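Local coordinates for protein OLD nuclease (Thermus scotoductus, PDB 6P74) that degrades linear or supercoiled double-stranded DNA from 5' to 3' as a metal-dependent exonuclease and nicks circular DNA, and also has DNA-stimulated ATPase activity, at residues W49-F61 / L92-L105. Sequence-based numbering, arbitrary orientation.
Sequences WPSLRSFRIPQDF and LTCKGEDADFHVDL. With SO4 (sulfate ion), chain K.
Leu105 N donates to sulfate O1 at 2.9 Å through a bent bond (132°), and Trp49 NE1 holds O2 of the same ion at 3.0 Å, more nearly straight. The sulfate is probably from the crystallisation liquor. Its sulfur lies in the indole plane, at the ring edge. Leu105 CD2 packs 3.9 Å from Trp49 CZ2. Beyond the sulfate the contact is apolar. Pro50 CB meets Leu92 CD1 at 3.7 Å. Phe55 lays one ring face on Cys94, with CB 3.7 Å from the ring centroid and almost on the normal. With chi1 at 180°, Cys94 swings SG away from its backbone N and over the same face, a sulfur-aromatic contact. Val103 splits its branches: CG1 touches Phe55 CE1, and CG2 reaches Ser51 CA at 3.5 Å. Leu52 CD1 lies 4.0 Å from Val103 CG1 and also approaches Phe101 CB. Farther along, Ile57 CG2 makes a CH-pi contact over one face of the Phe101 ring, 4.0 Å from its centroid. The Phe61 and Phe101 rings meet obliquely, with planes at 56°. Leu43 of helix 34-45 touches Phe55, and Val44 touches Leu92 and Leu105. The arrangement is loop-on-sheet packing: residues 49-61 run along one face of the antiparallel hairpin 85-97/100-109, in what is assigned as the N-terminal part of the ATPase domain.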
loop_
_atom_site.group_PDB
_atom_site.type_symbol
_atom_site.label_atom_id
_atom_site.label_comp_id
_atom_site.label_asym_id
_atom_site.label_seq_id
_atom_site.Cartn_x
_atom_site.Cartn_y
_atom_site.Cartn_z
ATOM N N TRP A 49 -8.309 -13.331 -6.998
ATOM C CA TRP A 49 -7.696 -14.113 -8.058
ATOM C C TRP A 49 -6.569 -13.316 -8.711
ATOM O O TRP A 49 -6.795 -12.182 -9.156
ATOM C CB TRP A 49 -8.718 -14.522 -9.115
ATOM C CG TRP A 49 -8.093 -15.450 -10.097
ATOM C CD1 TRP A 49 -7.449 -15.112 -11.254
ATOM C CD2 TRP A 49 -7.987 -16.874 -9.979
ATOM N NE1 TRP A 49 -6.973 -16.240 -11.875
ATOM C CE2 TRP A 49 -7.291 -17.336 -11.116
ATOM C CE3 TRP A 49 -8.430 -17.806 -9.030
ATOM C CZ2 TRP A 49 -7.026 -18.685 -11.330
ATOM C CZ3 TRP A 49 -8.172 -19.146 -9.246
ATOM C CH2 TRP A 49 -7.476 -19.576 -10.386
ATOM N N PRO A 50 -5.361 -13.869 -8.795
ATOM C CA PRO A 50 -4.230 -13.128 -9.377
ATOM C C PRO A 50 -4.477 -12.818 -10.841
ATOM O O PRO A 50 -4.675 -13.717 -11.655
ATOM C CB PRO A 50 -3.048 -14.093 -9.218
ATOM C CG PRO A 50 -3.506 -15.147 -8.293
ATOM C CD PRO A 50 -4.985 -15.228 -8.388
ATOM N N SER A 51 -4.447 -11.537 -11.178
ATOM C CA SER A 51 -4.561 -11.137 -12.570
ATOM C C SER A 51 -3.757 -9.856 -12.758
ATOM O O SER A 51 -3.055 -9.402 -11.848
ATOM C CB SER A 51 -6.033 -10.989 -12.971
ATOM O OG SER A 51 -6.693 -10.037 -12.162
ATOM N N LEU A 52 -3.845 -9.284 -13.958
ATOM C CA LEU A 52 -3.139 -8.040 -14.227
ATOM C C LEU A 52 -3.584 -6.934 -13.272
ATOM O O LEU A 52 -2.800 -6.030 -12.962
ATOM C CB LEU A 52 -3.356 -7.642 -15.691
ATOM C CG LEU A 52 -2.426 -6.579 -16.279
ATOM C CD1 LEU A 52 -0.954 -6.950 -16.086
ATOM C CD2 LEU A 52 -2.752 -6.354 -17.764
ATOM N N ARG A 53 -4.836 -6.995 -12.790
ATOM C CA ARG A 53 -5.346 -6.062 -11.787
ATOM C C ARG A 53 -4.700 -6.243 -10.422
ATOM O O ARG A 53 -4.975 -5.444 -9.517
ATOM C CB ARG A 53 -6.859 -6.216 -11.618
ATOM C CG ARG A 53 -7.713 -5.650 -12.735
ATOM C CD ARG A 53 -9.186 -5.995 -12.513
ATOM N NE ARG A 53 -9.348 -7.382 -12.077
ATOM C CZ ARG A 53 -10.313 -8.195 -12.501
ATOM N NH1 ARG A 53 -11.207 -7.767 -13.383
ATOM N NH2 ARG A 53 -10.375 -9.442 -12.048
ATOM N N SER A 54 -3.879 -7.275 -10.237
ATOM C CA SER A 54 -3.244 -7.492 -8.946
ATOM C C SER A 54 -1.954 -6.699 -8.786
ATOM O O SER A 54 -1.522 -6.465 -7.651
ATOM C CB SER A 54 -2.951 -8.982 -8.747
ATOM O OG SER A 54 -4.130 -9.760 -8.836
ATOM N N PHE A 55 -1.331 -6.290 -9.886
ATOM C CA PHE A 55 -0.029 -5.646 -9.856
ATOM C C PHE A 55 -0.153 -4.149 -10.101
ATOM O O PHE A 55 -1.087 -3.682 -10.758
ATOM C CB PHE A 55 0.904 -6.256 -10.909
ATOM C CG PHE A 55 1.330 -7.664 -10.603
ATOM C CD1 PHE A 55 0.543 -8.743 -10.985
ATOM C CD2 PHE A 55 2.528 -7.912 -9.950
ATOM C CE1 PHE A 55 0.946 -10.050 -10.711
ATOM C CE2 PHE A 55 2.936 -9.206 -9.670
ATOM C CZ PHE A 55 2.146 -10.280 -10.049
ATOM N N ARG A 56 0.802 -3.402 -9.558
ATOM C CA ARG A 56 1.043 -2.021 -9.950
ATOM C C ARG A 56 2.212 -2.006 -10.937
ATOM O O ARG A 56 3.295 -2.527 -10.634
ATOM C CB ARG A 56 1.326 -1.148 -8.719
ATOM C CG ARG A 56 0.264 -1.251 -7.617
ATOM C CD ARG A 56 0.494 -0.250 -6.479
ATOM N NE ARG A 56 -0.519 0.812 -6.469
ATOM C CZ ARG A 56 -0.633 1.750 -5.524
ATOM N NH1 ARG A 56 0.204 1.767 -4.489
ATOM N NH2 ARG A 56 -1.592 2.671 -5.610
ATOM N N ILE A 57 1.984 -1.450 -12.119
ATOM C CA ILE A 57 2.995 -1.354 -13.170
ATOM C C ILE A 57 3.319 0.122 -13.365
ATOM O O ILE A 57 2.445 0.886 -13.798
ATOM C CB ILE A 57 2.523 -1.984 -14.490
ATOM C CG1 ILE A 57 2.278 -3.479 -14.320
ATOM C CG2 ILE A 57 3.539 -1.746 -15.591
ATOM C CD1 ILE A 57 0.985 -3.800 -13.623
ATOM N N PRO A 58 4.565 0.563 -13.110
ATOM C CA PRO A 58 5.720 -0.298 -12.830
ATOM C C PRO A 58 6.091 -0.484 -11.356
ATOM O O PRO A 58 7.076 -1.178 -11.083
ATOM C CB PRO A 58 6.854 0.430 -13.558
ATOM C CG PRO A 58 6.401 1.915 -13.615
ATOM C CD PRO A 58 4.957 1.983 -13.185
ATOM N N GLN A 59 5.320 0.107 -10.439
ATOM C CA GLN A 59 5.625 0.110 -9.005
ATOM C C GLN A 59 6.126 -1.232 -8.462
ATOM O O GLN A 59 6.966 -1.266 -7.557
ATOM C CB GLN A 59 4.386 0.543 -8.209
ATOM C CG GLN A 59 4.038 2.040 -8.284
ATOM C CD GLN A 59 2.886 2.356 -9.249
ATOM O OE1 GLN A 59 2.796 1.791 -10.345
ATOM N NE2 GLN A 59 2.000 3.262 -8.839
ATOM N N ASP A 60 5.618 -2.347 -8.983
ATOM C CA ASP A 60 5.903 -3.646 -8.388
ATOM C C ASP A 60 7.134 -4.331 -8.970
ATOM O O ASP A 60 7.583 -5.337 -8.415
ATOM C CB ASP A 60 4.677 -4.558 -8.521
ATOM C CG ASP A 60 3.573 -4.196 -7.528
ATOM O OD1 ASP A 60 3.856 -3.423 -6.575
ATOM O OD2 ASP A 60 2.427 -4.680 -7.698
ATOM N N PHE A 61 7.694 -3.813 -10.055
ATOM C CA PHE A 61 8.925 -4.358 -10.606
ATOM C C PHE A 61 10.134 -3.775 -9.890
ATOM O O PHE A 61 10.121 -2.615 -9.467
ATOM C CB PHE A 61 9.035 -4.041 -12.097
ATOM C CG PHE A 61 8.001 -4.715 -12.938
ATOM C CD1 PHE A 61 6.722 -4.188 -13.044
ATOM C CD2 PHE A 61 8.309 -5.868 -13.641
ATOM C CE1 PHE A 61 5.765 -4.805 -13.833
ATOM C CE2 PHE A 61 7.356 -6.494 -14.437
ATOM C CZ PHE A 61 6.082 -5.965 -14.532
ATOM N N LEU A 92 3.416 -17.587 -10.280
ATOM C CA LEU A 92 2.753 -16.388 -10.769
ATOM C C LEU A 92 3.793 -15.528 -11.469
ATOM O O LEU A 92 4.807 -15.155 -10.865
ATOM C CB LEU A 92 2.082 -15.615 -9.631
ATOM C CG LEU A 92 1.314 -14.342 -10.024
ATOM C CD1 LEU A 92 0.163 -14.673 -10.932
ATOM C CD2 LEU A 92 0.805 -13.598 -8.790
ATOM N N THR A 93 3.559 -15.238 -12.744
ATOM C CA THR A 93 4.475 -14.431 -13.531
ATOM C C THR A 93 3.755 -13.173 -13.986
ATOM O O THR A 93 2.579 -13.219 -14.356
ATOM C CB THR A 93 5.008 -15.197 -14.754
ATOM O OG1 THR A 93 5.572 -16.450 -14.344
ATOM C CG2 THR A 93 6.078 -14.383 -15.455
ATOM N N CYS A 94 4.458 -12.045 -13.946
ATOM C CA CYS A 94 3.966 -10.809 -14.545
ATOM C C CYS A 94 5.099 -10.194 -15.349
ATOM O O CYS A 94 6.108 -9.767 -14.776
ATOM C CB CYS A 94 3.458 -9.833 -13.490
ATOM S SG CYS A 94 2.842 -8.289 -14.205
ATOM N N LYS A 95 4.929 -10.142 -16.666
ATOM C CA LYS A 95 5.963 -9.644 -17.561
ATOM C C LYS A 95 5.290 -8.947 -18.729
ATOM O O LYS A 95 4.072 -8.749 -18.746
ATOM C CB LYS A 95 6.869 -10.787 -18.040
ATOM C CG LYS A 95 6.147 -11.826 -18.877
ATOM C CD LYS A 95 7.039 -13.008 -19.190
ATOM C CE LYS A 95 6.226 -14.161 -19.743
ATOM N NZ LYS A 95 7.086 -15.326 -20.092
ATOM N N GLY A 96 6.088 -8.590 -19.718
ATOM C CA GLY A 96 5.539 -8.001 -20.913
ATOM C C GLY A 96 6.632 -7.321 -21.697
ATOM O O GLY A 96 7.715 -7.050 -21.166
ATOM N N GLU A 97 6.374 -7.075 -22.972
ATOM C CA GLU A 97 7.174 -6.129 -23.722
ATOM C C GLU A 97 6.186 -4.991 -23.897
ATOM O O GLU A 97 4.998 -5.224 -24.135
ATOM C CB GLU A 97 7.628 -6.666 -25.075
ATOM C CG GLU A 97 8.523 -7.871 -24.961
ATOM C CD GLU A 97 9.069 -8.300 -26.301
ATOM O OE1 GLU A 97 8.788 -7.612 -27.310
ATOM O OE2 GLU A 97 9.781 -9.324 -26.341
ATOM N N ASP A 98 6.669 -3.763 -23.741
ATOM C CA ASP A 98 5.782 -2.607 -23.769
ATOM C C ASP A 98 4.883 -2.653 -24.999
ATOM O O ASP A 98 5.320 -3.008 -26.100
ATOM C CB ASP A 98 6.595 -1.311 -23.750
ATOM C CG ASP A 98 5.791 -0.124 -23.240
ATOM O OD1 ASP A 98 5.281 -0.204 -22.100
ATOM O OD2 ASP A 98 5.676 0.887 -23.973
ATOM N N ALA A 99 3.612 -2.305 -24.803
ATOM C CA ALA A 99 3.112 -1.889 -23.493
ATOM C C ALA A 99 1.973 -2.782 -23.005
ATOM O O ALA A 99 1.081 -2.320 -22.293
ATOM C CB ALA A 99 2.651 -0.437 -23.540
ATOM N N ASP A 100 2.006 -4.060 -23.387
ATOM C CA ASP A 100 1.014 -5.042 -22.952
ATOM C C ASP A 100 1.695 -6.051 -22.028
ATOM O O ASP A 100 2.449 -6.923 -22.471
ATOM C CB ASP A 100 0.333 -5.725 -24.139
ATOM C CG ASP A 100 1.308 -6.139 -25.227
ATOM O OD1 ASP A 100 2.247 -5.369 -25.520
ATOM O OD2 ASP A 100 1.124 -7.234 -25.802
ATOM N N PHE A 101 1.426 -5.910 -20.741
ATOM C CA PHE A 101 1.843 -6.863 -19.730
ATOM C C PHE A 101 0.720 -7.863 -19.491
ATOM O O PHE A 101 -0.435 -7.639 -19.868
ATOM C CB PHE A 101 2.211 -6.136 -18.432
ATOM C CG PHE A 101 3.256 -5.065 -18.620
ATOM C CD1 PHE A 101 2.928 -3.851 -19.211
ATOM C CD2 PHE A 101 4.566 -5.276 -18.222
ATOM C CE1 PHE A 101 3.885 -2.872 -19.397
ATOM C CE2 PHE A 101 5.524 -4.298 -18.405
ATOM C CZ PHE A 101 5.182 -3.095 -18.994
ATOM N N HIS A 102 1.072 -8.980 -18.865
ATOM C CA HIS A 102 0.113 -10.045 -18.610
ATOM C C HIS A 102 0.660 -10.894 -17.482
ATOM O O HIS A 102 1.860 -10.874 -17.190
ATOM C CB HIS A 102 -0.132 -10.907 -19.855
ATOM C CG HIS A 102 1.110 -11.551 -20.390
ATOM N ND1 HIS A 102 1.949 -10.923 -21.288
ATOM C CD2 HIS A 102 1.664 -12.762 -20.141
ATOM C CE1 HIS A 102 2.962 -11.721 -21.572
ATOM N NE2 HIS A 102 2.814 -12.844 -20.888
ATOM N N VAL A 103 -0.224 -11.644 -16.850
ATOM C CA VAL A 103 0.188 -12.504 -15.755
ATOM C C VAL A 103 -0.316 -13.908 -16.031
ATOM O O VAL A 103 -1.400 -14.091 -16.596
ATOM C CB VAL A 103 -0.305 -11.979 -14.387
ATOM C CG1 VAL A 103 -0.177 -10.463 -14.323
ATOM C CG2 VAL A 103 -1.725 -12.406 -14.125
ATOM N N ASP A 104 0.493 -14.896 -15.665
ATOM C CA ASP A 104 0.133 -16.301 -15.746
ATOM C C ASP A 104 0.221 -16.909 -14.353
ATOM O O ASP A 104 1.119 -16.574 -13.575
ATOM C CB ASP A 104 1.057 -17.055 -16.709
ATOM C CG ASP A 104 1.198 -16.359 -18.048
ATOM O OD1 ASP A 104 0.170 -16.167 -18.737
ATOM O OD2 ASP A 104 2.343 -16.002 -18.412
ATOM N N LEU A 105 -0.720 -17.788 -14.036
ATOM C CA LEU A 105 -0.681 -18.583 -12.815
ATOM C C LEU A 105 -0.461 -20.024 -13.251
ATOM O O LEU A 105 -1.378 -20.667 -13.758
ATOM C CB LEU A 105 -1.966 -18.419 -12.009
ATOM C CG LEU A 105 -2.000 -19.085 -10.631
ATOM C CD1 LEU A 105 -0.889 -18.560 -9.736
ATOM C CD2 LEU A 105 -3.370 -18.899 -9.982
HETATM S S SO4 K . -4.561 -16.149 -15.002
HETATM O O1 SO4 K . -3.220 -16.723 -15.090
HETATM O O2 SO4 K . -5.460 -17.051 -14.289
HETATM O O3 SO4 K . -4.520 -14.868 -14.296
HETATM O O4 SO4 K . -5.065 -15.938 -16.356
#